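Local coordinates for GGDEF and EAL domain-containing protein (Vibrio cholerae O1 str. 2010EL-1786, PDB 6PWK) that binds c-di-GMP in its EAL domain and probably acts as a receptor that helps control large adhesins and biofilm formation, at residues I273-I278 and E307-N312; G332-G337 and Y353-Y358. One frame throughout, in Å; residues are numbered along the deposited sequence.

Interaction 1. Residues I273-I278 and E307-N312; sequences IAQGSI and EGCFVN. With C2E (9,9'-[(2R,3R,3aS,5S,7aR,9R,10R,10aS,12S,14aR)-3,5,10,12-tetrahydroxy-5,12-dioxidooctahydro-2H,7H-difuro[3,2-d:3',2'-j][1,3,7,9,2,8]tetraoxadiphosphacyclododecine-2,9-diyl]bis(2-amino-1,9-dihydro-6H-purin-6-one)), chain C.
Cys309 and Gln275 carry most of this contact, and the sulfur of Cys309 is its pivot. Lying anti to its own carbonyl carbon (chi1 -80°), SG settles against the root of the opposite side chain, 3.5 Å from Gln275 CA, with Gln275 CB and CG also against it. A small, weakly polar thiol suits a place between the backbone of one short helix and the side chains of the other. Gln275 leaves its helix with CG anti to the backbone N (chi1 174°) and runs extended toward the other helix, bringing OE1 to 3.7 Å from Gly308 C. Gly308, without a side chain, lets the amide of Gln275 lie against the backbone of the helix. Each segment follows a strand of the TIM-barrel-like EAL fold, strands 269-272 and 301-305, so two neighbouring beta-alpha connections meet at this point. The side chain of Gln275 passes that of Asn312 nearly at right angles, NE2 of the glutamine lying 4.2 Å from Asn312 CB. Deeper in, Ile278 CD1 touches Cys309 SG at 3.8 Å, and the same isoleucine packs on Tyr316, Thr317 and Phe320 of helix 314-326. Ala274, the N-cap, has its backbone N hydrogen-bonded to Asp249 and 3.4 Å from N21 of a c-di-GMP guanine.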
loop_
_atom_site.group_PDB
_atom_site.type_symbol
_atom_site.label_atom_id
_atom_site.label_comp_id
_atom_site.label_asym_id
_atom_site.label_seq_id
_atom_site.Cartn_x
_atom_site.Cartn_y
_atom_site.Cartn_z
ATOM N N ILE A 273 -8.582 2.119 -18.780
ATOM C CA ILE A 273 -8.547 1.727 -17.377
ATOM C C ILE A 273 -7.403 2.472 -16.704
ATOM O O ILE A 273 -6.273 2.462 -17.204
ATOM C CB ILE A 273 -8.367 0.204 -17.208
ATOM C CG1 ILE A 273 -9.443 -0.559 -17.984
ATOM C CG2 ILE A 273 -8.401 -0.175 -15.735
ATOM C CD1 ILE A 273 -10.851 -0.327 -17.480
ATOM N N ALA A 274 -7.692 3.116 -15.578
ATOM C CA ALA A 274 -6.650 3.810 -14.838
ATOM C C ALA A 274 -5.779 2.811 -14.081
ATOM O O ALA A 274 -6.185 1.681 -13.800
ATOM C CB ALA A 274 -7.259 4.823 -13.868
ATOM N N GLN A 275 -4.558 3.243 -13.754
ATOM C CA GLN A 275 -3.639 2.365 -13.037
ATOM C C GLN A 275 -4.125 2.089 -11.620
ATOM O O GLN A 275 -4.040 0.952 -11.140
ATOM C CB GLN A 275 -2.235 2.971 -13.013
ATOM C CG GLN A 275 -1.243 2.187 -12.163
ATOM C CD GLN A 275 0.194 2.623 -12.380
ATOM O OE1 GLN A 275 0.529 3.207 -13.410
ATOM N NE2 GLN A 275 1.051 2.338 -11.407
ATOM N N GLY A 276 -4.645 3.112 -10.938
ATOM C CA GLY A 276 -5.136 2.935 -9.584
ATOM C C GLY A 276 -6.277 1.948 -9.463
ATOM O O GLY A 276 -6.514 1.417 -8.372
ATOM N N SER A 277 -6.994 1.689 -10.557
ATOM C CA SER A 277 -8.059 0.692 -10.525
ATOM C C SER A 277 -7.497 -0.723 -10.611
ATOM O O SER A 277 -8.014 -1.639 -9.963
ATOM C CB SER A 277 -9.047 0.945 -11.664
ATOM O OG SER A 277 -9.551 2.269 -11.614
ATOM N N ILE A 278 -6.432 -0.911 -11.395
ATOM C CA ILE A 278 -5.865 -2.241 -11.593
ATOM C C ILE A 278 -5.167 -2.736 -10.330
ATOM O O ILE A 278 -5.147 -3.945 -10.055
ATOM C CB ILE A 278 -4.927 -2.213 -12.817
ATOM C CG1 ILE A 278 -5.742 -2.426 -14.095
ATOM C CG2 ILE A 278 -3.806 -3.239 -12.698
ATOM C CD1 ILE A 278 -4.963 -2.200 -15.363
ATOM N N GLU A 307 0.827 1.812 -20.236
ATOM C CA GLU A 307 2.120 1.137 -20.180
ATOM C C GLU A 307 2.714 1.179 -18.778
ATOM O O GLU A 307 3.430 0.253 -18.380
ATOM C CB GLU A 307 3.080 1.764 -21.192
ATOM C CG GLU A 307 4.499 1.217 -21.128
ATOM C CD GLU A 307 5.349 1.666 -22.296
ATOM O OE1 GLU A 307 5.449 0.909 -23.286
ATOM O OE2 GLU A 307 5.911 2.779 -22.228
ATOM N N GLY A 308 2.420 2.232 -18.013
ATOM C CA GLY A 308 2.922 2.315 -16.652
ATOM C C GLY A 308 2.474 1.163 -15.775
ATOM O O GLY A 308 3.179 0.785 -14.836
ATOM N N CYS A 309 1.303 0.589 -16.062
ATOM C CA CYS A 309 0.845 -0.575 -15.309
ATOM C C CYS A 309 1.780 -1.759 -15.505
ATOM O O CYS A 309 2.182 -2.416 -14.540
ATOM C CB CYS A 309 -0.573 -0.956 -15.728
ATOM S SG CYS A 309 -1.877 0.030 -14.999
ATOM N N PHE A 310 2.133 -2.049 -16.758
ATOM C CA PHE A 310 2.898 -3.255 -17.051
ATOM C C PHE A 310 4.301 -3.200 -16.458
ATOM O O PHE A 310 4.847 -4.239 -16.069
ATOM C CB PHE A 310 2.973 -3.476 -18.561
ATOM C CG PHE A 310 1.652 -3.810 -19.195
ATOM C CD1 PHE A 310 1.200 -5.119 -19.240
ATOM C CD2 PHE A 310 0.867 -2.817 -19.758
ATOM C CE1 PHE A 310 -0.013 -5.430 -19.827
ATOM C CE2 PHE A 310 -0.344 -3.122 -20.347
ATOM C CZ PHE A 310 -0.785 -4.429 -20.381
ATOM N N VAL A 311 4.900 -2.013 -16.376
ATOM C CA VAL A 311 6.277 -1.923 -15.899
ATOM C C VAL A 311 6.352 -1.631 -14.401
ATOM O O VAL A 311 7.342 -1.986 -13.756
ATOM C CB VAL A 311 7.060 -0.873 -16.713
ATOM C CG1 VAL A 311 6.489 -0.747 -18.120
ATOM C CG2 VAL A 311 7.083 0.479 -16.008
ATOM N N ASN A 312 5.328 -0.999 -13.826
ATOM C CA ASN A 312 5.337 -0.667 -12.407
ATOM C C ASN A 312 4.499 -1.615 -11.563
ATOM O O ASN A 312 4.863 -1.884 -10.415
ATOM C CB ASN A 312 4.841 0.768 -12.190
ATOM C CG ASN A 312 5.709 1.799 -12.888
ATOM O OD1 ASN A 312 6.936 1.693 -12.895
ATOM N ND2 ASN A 312 5.072 2.801 -13.481
HETATM P P1 C2E C . -5.973 8.861 -24.019
HETATM O O2P C2E C . -5.967 7.362 -23.882
HETATM O O1P C2E C . -4.672 9.194 -24.693
HETATM O "O5'" C2E C . -7.125 9.371 -25.065
HETATM C "C5'" C2E C . -6.740 10.201 -26.110
HETATM C "C4'" C2E C . -7.024 11.658 -25.649
HETATM O "O4'" C2E C . -6.590 12.507 -26.533
HETATM C "C3'" C2E C . -8.538 11.933 -25.593
HETATM O "O3'" C2E C . -8.699 13.075 -24.902
HETATM C "C2'" C2E C . -8.827 12.222 -27.074
HETATM O "O2'" C2E C . -10.136 12.922 -27.213
HETATM C "C1'" C2E C . -7.881 13.088 -27.305
HETATM N N9 C2E C . -7.410 13.335 -28.644
HETATM C C8 C2E C . -7.948 12.258 -29.268
HETATM N N7 C2E C . -7.577 12.338 -30.572
HETATM C C5 C2E C . -6.828 13.422 -30.738
HETATM C C6 C2E C . -6.109 14.057 -31.942
HETATM O O6 C2E C . -6.162 13.576 -33.023
HETATM N N1 C2E C . -5.360 15.264 -31.767
HETATM C C2 C2E C . -5.254 15.903 -30.481
HETATM N N2 C2E C . -4.502 17.132 -30.245
HETATM N N3 C2E C . -5.941 15.275 -29.364
HETATM C C4 C2E C . -6.725 14.025 -29.535
HETATM P P11 C2E C . -9.805 12.933 -23.674
HETATM O O21 C2E C . -11.249 12.723 -24.044
HETATM O O11 C2E C . -9.772 14.243 -22.928
HETATM O O5A C2E C . -9.106 11.767 -22.737
HETATM C C5A C2E C . -7.992 12.244 -22.033
HETATM C C4A C2E C . -7.479 11.193 -21.134
HETATM O O4A C2E C . -8.344 10.973 -20.180
HETATM C C3A C2E C . -7.285 9.744 -21.969
HETATM O O3A C2E C . -5.912 9.674 -22.577
HETATM C C2A C2E C . -7.425 8.858 -21.135
HETATM O O2A C2E C . -6.100 8.529 -20.499
HETATM C C1A C2E C . -8.459 9.472 -20.042
HETATM N N91 C2E C . -9.681 9.058 -20.282
HETATM C C81 C2E C . -10.579 9.507 -21.172
HETATM N N71 C2E C . -11.678 8.745 -21.017
HETATM C C51 C2E C . -11.447 7.856 -20.055
HETATM C C61 C2E C . -12.308 6.751 -19.452
HETATM O O61 C2E C . -13.399 6.596 -19.870
HETATM N N11 C2E C . -11.806 5.918 -18.403
HETATM C C21 C2E C . -10.474 6.118 -17.903
HETATM N N21 C2E C . -9.968 5.269 -16.835
HETATM N N31 C2E C . -9.656 7.180 -18.491
HETATM C C41 C2E C . -10.189 8.046 -19.585
#

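Interaction 2. Residues G332-G337 and Y353-Y358; sequences GVDNYG and YVKLDY. With MG (magnesium ion), chain E; C2E (9,9'-[(2R,3R,3aS,5S,7aR,9R,10R,10aS,12S,14aR)-3,5,10,12-tetrahydroxy-5,12-dioxidooctahydro-2H,7H-difuro[3,2-d:3',2'-j][1,3,7,9,2,8]tetraoxadiphosphacyclododecine-2,9-diyl]bis(2-amino-1,9-dihydro-6H-purin-6-one)), chain C.
Backbone hydrogen bonds tie Val333 and Tyr336 to the parallel strand 353-356. Lys355 N donates to Val333 O at 2.9 Å, whereas the bond from Val333 N to Tyr353 O is weak. Between Val333 and Tyr336 the register slips by one residue, a beta bulge, and pairing resumes with Tyr336 N bonded to Lys355 O and Asp357 N to Tyr336 O at 2.7 Å.

Two CH-pi contacts accompany this pairing. Gly332 CA sits over the centre of the Tyr353 ring, 3.6 Å from its centroid; with no side chain, Gly332 lets the ring lie directly over its CA. Tyr353 CG stands between the backbone N and the carbonyl carbon (chi1 64°), which starts the ring off on the side of Gly332. Val354 CB lies over one face of the Tyr336 ring, offset toward the rim, and Leu356 CD2 comes 3.6 Å from Tyr336 CD2. The branched valine and leucine give this broad ring an apolar bed, while its OH bonds to Ile376 O.

Metal coordination and charge gather around the bulge. Asp334 grips the magnesium ion with both carboxylate oxygens, OD1 at 2.4 Å and OD2 at 2.3 Å; C2E O2P is also a ligand, and Glu218, Asn272 and Glu304 complete the site. Lys355 NZ, in the second shell, forms salt bridges with Glu218 and Glu304 that probably help position these two metal ligands.

The pair belongs to a beta-alpha-beta unit of the TIM-barrel-like EAL fold, linked through helix 345-349, whose Tyr345 packs on Val333 and Tyr336. Strand 301-305 adjoins 330-336, and strand 386-389 continues the sheet beyond 353-356.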
loop_
_atom_site.group_PDB
_atom_site.type_symbol
_atom_site.label_atom_id
_atom_site.label_comp_id
_atom_site.label_asym_id
_atom_site.label_seq_id
_atom_site.Cartn_x
_atom_site.Cartn_y
_atom_site.Cartn_z
ATOM N N GLY A 332 -5.098 -4.176 -24.411
ATOM C CA GLY A 332 -4.012 -3.563 -25.147
ATOM C C GLY A 332 -3.260 -2.574 -24.276
ATOM O O GLY A 332 -3.606 -2.359 -23.113
ATOM N N VAL A 333 -2.224 -1.977 -24.864
ATOM C CA VAL A 333 -1.355 -1.026 -24.177
ATOM C C VAL A 333 -1.638 0.368 -24.718
ATOM O O VAL A 333 -1.833 0.549 -25.926
ATOM C CB VAL A 333 0.131 -1.398 -24.347
ATOM C CG1 VAL A 333 1.008 -0.495 -23.488
ATOM C CG2 VAL A 333 0.348 -2.860 -23.992
ATOM N N ASP A 334 -1.658 1.358 -23.824
ATOM C CA ASP A 334 -2.112 2.700 -24.174
ATOM C C ASP A 334 -0.968 3.675 -24.442
ATOM O O ASP A 334 -0.968 4.359 -25.470
ATOM C CB ASP A 334 -3.020 3.245 -23.064
ATOM C CG ASP A 334 -3.981 4.309 -23.565
ATOM O OD1 ASP A 334 -3.922 4.658 -24.763
ATOM O OD2 ASP A 334 -4.802 4.796 -22.757
ATOM N N ASN A 335 -0.002 3.777 -23.531
ATOM C CA ASN A 335 1.143 4.670 -23.698
ATOM C C ASN A 335 2.358 3.934 -24.244
ATOM O O ASN A 335 3.481 4.129 -23.767
ATOM C CB ASN A 335 1.484 5.357 -22.380
ATOM C CG ASN A 335 0.493 6.441 -22.015
ATOM O OD1 ASN A 335 -0.127 7.048 -22.887
ATOM N ND2 ASN A 335 0.340 6.694 -20.719
ATOM N N TYR A 336 2.154 3.091 -25.255
ATOM C CA TYR A 336 3.217 2.224 -25.744
ATOM C C TYR A 336 4.397 3.031 -26.268
ATOM O O TYR A 336 4.234 3.928 -27.100
ATOM C CB TYR A 336 2.680 1.309 -26.841
ATOM C CG TYR A 336 3.739 0.424 -27.443
ATOM C CD1 TYR A 336 4.450 -0.460 -26.649
ATOM C CD2 TYR A 336 4.030 0.471 -28.798
ATOM C CE1 TYR A 336 5.420 -1.267 -27.184
ATOM C CE2 TYR A 336 5.005 -0.343 -29.347
ATOM C CZ TYR A 336 5.695 -1.213 -28.530
ATOM O OH TYR A 336 6.669 -2.034 -29.054
ATOM N N GLY A 337 5.590 2.703 -25.776
ATOM C CA GLY A 337 6.811 3.339 -26.209
ATOM C C GLY A 337 7.305 4.458 -25.319
ATOM O O GLY A 337 8.421 4.946 -25.534
ATOM N N TYR A 353 -3.057 -5.554 -28.911
ATOM C CA TYR A 353 -2.599 -4.423 -29.702
ATOM C C TYR A 353 -1.695 -3.549 -28.847
ATOM O O TYR A 353 -1.609 -3.708 -27.627
ATOM C CB TYR A 353 -3.773 -3.604 -30.247
ATOM C CG TYR A 353 -4.614 -2.946 -29.177
ATOM C CD1 TYR A 353 -4.319 -1.668 -28.720
ATOM C CD2 TYR A 353 -5.707 -3.602 -28.627
ATOM C CE1 TYR A 353 -5.086 -1.062 -27.742
ATOM C CE2 TYR A 353 -6.482 -3.004 -27.649
ATOM C CZ TYR A 353 -6.167 -1.734 -27.211
ATOM O OH TYR A 353 -6.934 -1.135 -26.239
ATOM N N VAL A 354 -1.020 -2.616 -29.509
ATOM C CA VAL A 354 -0.246 -1.576 -28.843
ATOM C C VAL A 354 -0.610 -0.246 -29.487
ATOM O O VAL A 354 -0.471 -0.080 -30.705
ATOM C CB VAL A 354 1.271 -1.833 -28.918
ATOM C CG1 VAL A 354 1.661 -2.961 -27.977
ATOM C CG2 VAL A 354 1.701 -2.169 -30.341
ATOM N N LYS A 355 -1.108 0.686 -28.681
ATOM C CA LYS A 355 -1.418 2.033 -29.140
ATOM C C LYS A 355 -0.234 2.929 -28.801
ATOM O O LYS A 355 0.100 3.098 -27.625
ATOM C CB LYS A 355 -2.705 2.550 -28.499
ATOM C CG LYS A 355 -3.315 3.747 -29.210
ATOM C CD LYS A 355 -4.759 3.968 -28.782
ATOM C CE LYS A 355 -5.624 2.762 -29.118
ATOM N NZ LYS A 355 -7.061 2.995 -28.798
ATOM N N LEU A 356 0.404 3.482 -29.830
ATOM C CA LEU A 356 1.643 4.224 -29.642
ATOM C C LEU A 356 1.436 5.427 -28.730
ATOM O O LEU A 356 0.346 5.999 -28.651
ATOM C CB LEU A 356 2.193 4.690 -30.989
ATOM C CG LEU A 356 2.803 3.623 -31.897
ATOM C CD1 LEU A 356 3.080 4.199 -33.276
ATOM C CD2 LEU A 356 4.077 3.077 -31.279
ATOM N N ASP A 357 2.503 5.799 -28.027
ATOM C CA ASP A 357 2.515 7.049 -27.282
ATOM C C ASP A 357 2.277 8.209 -28.239
ATOM O O ASP A 357 2.910 8.298 -29.295
ATOM C CB ASP A 357 3.853 7.209 -26.555
ATOM C CG ASP A 357 3.879 8.403 -25.615
ATOM O OD1 ASP A 357 2.882 9.154 -25.556
ATOM O OD2 ASP A 357 4.904 8.587 -24.925
ATOM N N TYR A 358 1.350 9.097 -27.872
ATOM C CA TYR A 358 1.003 10.205 -28.752
ATOM C C TYR A 358 2.143 11.196 -28.931
ATOM O O TYR A 358 2.061 12.051 -29.819
ATOM C CB TYR A 358 -0.243 10.926 -28.233
ATOM C CG TYR A 358 -0.018 11.863 -27.065
ATOM C CD1 TYR A 358 -0.053 11.399 -25.756
ATOM C CD2 TYR A 358 0.202 13.220 -27.272
ATOM C CE1 TYR A 358 0.141 12.256 -24.687
ATOM C CE2 TYR A 358 0.399 14.084 -26.213
ATOM C CZ TYR A 358 0.367 13.597 -24.923
ATOM O OH TYR A 358 0.559 14.456 -23.868
HETATM MG MG MG E . -6.237 5.308 -24.441
HETATM P P1 C2E C . -5.973 8.861 -24.019
HETATM O O2P C2E C . -5.967 7.362 -23.882
HETATM O O1P C2E C . -4.672 9.194 -24.693
HETATM O "O5'" C2E C . -7.125 9.371 -25.065
HETATM C "C5'" C2E C . -6.740 10.201 -26.110
HETATM C "C4'" C2E C . -7.024 11.658 -25.649
HETATM O "O4'" C2E C . -6.590 12.507 -26.533
HETATM C "C3'" C2E C . -8.538 11.933 -25.593
HETATM O "O3'" C2E C . -8.699 13.075 -24.902
HETATM C "C2'" C2E C . -8.827 12.222 -27.074
HETATM O "O2'" C2E C . -10.136 12.922 -27.213
HETATM C "C1'" C2E C . -7.881 13.088 -27.305
HETATM N N9 C2E C . -7.410 13.335 -28.644
HETATM C C8 C2E C . -7.948 12.258 -29.268
HETATM N N7 C2E C . -7.577 12.338 -30.572
HETATM C C5 C2E C . -6.828 13.422 -30.738
HETATM C C6 C2E C . -6.109 14.057 -31.942
HETATM O O6 C2E C . -6.162 13.576 -33.023
HETATM N N1 C2E C . -5.360 15.264 -31.767
HETATM C C2 C2E C . -5.254 15.903 -30.481
HETATM N N2 C2E C . -4.502 17.132 -30.245
HETATM N N3 C2E C . -5.941 15.275 -29.364
HETATM C C4 C2E C . -6.725 14.025 -29.535
HETATM P P11 C2E C . -9.805 12.933 -23.674
HETATM O O21 C2E C . -11.249 12.723 -24.044
HETATM O O11 C2E C . -9.772 14.243 -22.928
HETATM O O5A C2E C . -9.106 11.767 -22.737
HETATM C C5A C2E C . -7.992 12.244 -22.033
HETATM C C4A C2E C . -7.479 11.193 -21.134
HETATM O O4A C2E C . -8.344 10.973 -20.180
HETATM C C3A C2E C . -7.285 9.744 -21.969
HETATM O O3A C2E C . -5.912 9.674 -22.577
HETATM C C2A C2E C . -7.425 8.858 -21.135
HETATM O O2A C2E C . -6.100 8.529 -20.499
HETATM C C1A C2E C . -8.459 9.472 -20.042
HETATM N N91 C2E C . -9.681 9.058 -20.282
HETATM C C81 C2E C . -10.579 9.507 -21.172
HETATM N N71 C2E C . -11.678 8.745 -21.017
HETATM C C51 C2E C . -11.447 7.856 -20.055
HETATM C C61 C2E C . -12.308 6.751 -19.452
HETATM O O61 C2E C . -13.399 6.596 -19.870
HETATM N N11 C2E C . -11.806 5.918 -18.403
HETATM C C21 C2E C . -10.474 6.118 -17.903
HETATM N N21 C2E C . -9.968 5.269 -16.835
HETATM N N31 C2E C . -9.656 7.180 -18.491
HETATM C C41 C2E C . -10.189 8.046 -19.585
#

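How the interactions relate
Both segments of interaction 1 precede those of interaction 2 in the sequence, and both contacts belong to the EAL domain, their centres about 13 Å apart. Strands 269-272, 301-305, 330-336 and 353-356 are consecutive parallel neighbours in its sheet: interaction 1 joins the segments that follow the first two, interaction 2 pairs the last two. Helix 307-312 is the bridge. Its Glu307 OE1 probably accepts a hydrogen bond from Gly337 N at 3.1 Å, and Phe310 CE2 packs against Val333 CG2. Both contacts reach the same c-di-GMP, 273-278 beside a guanine and 332-337 through the magnesium-bound phosphate, consistent with strand ends that together shape one binding site.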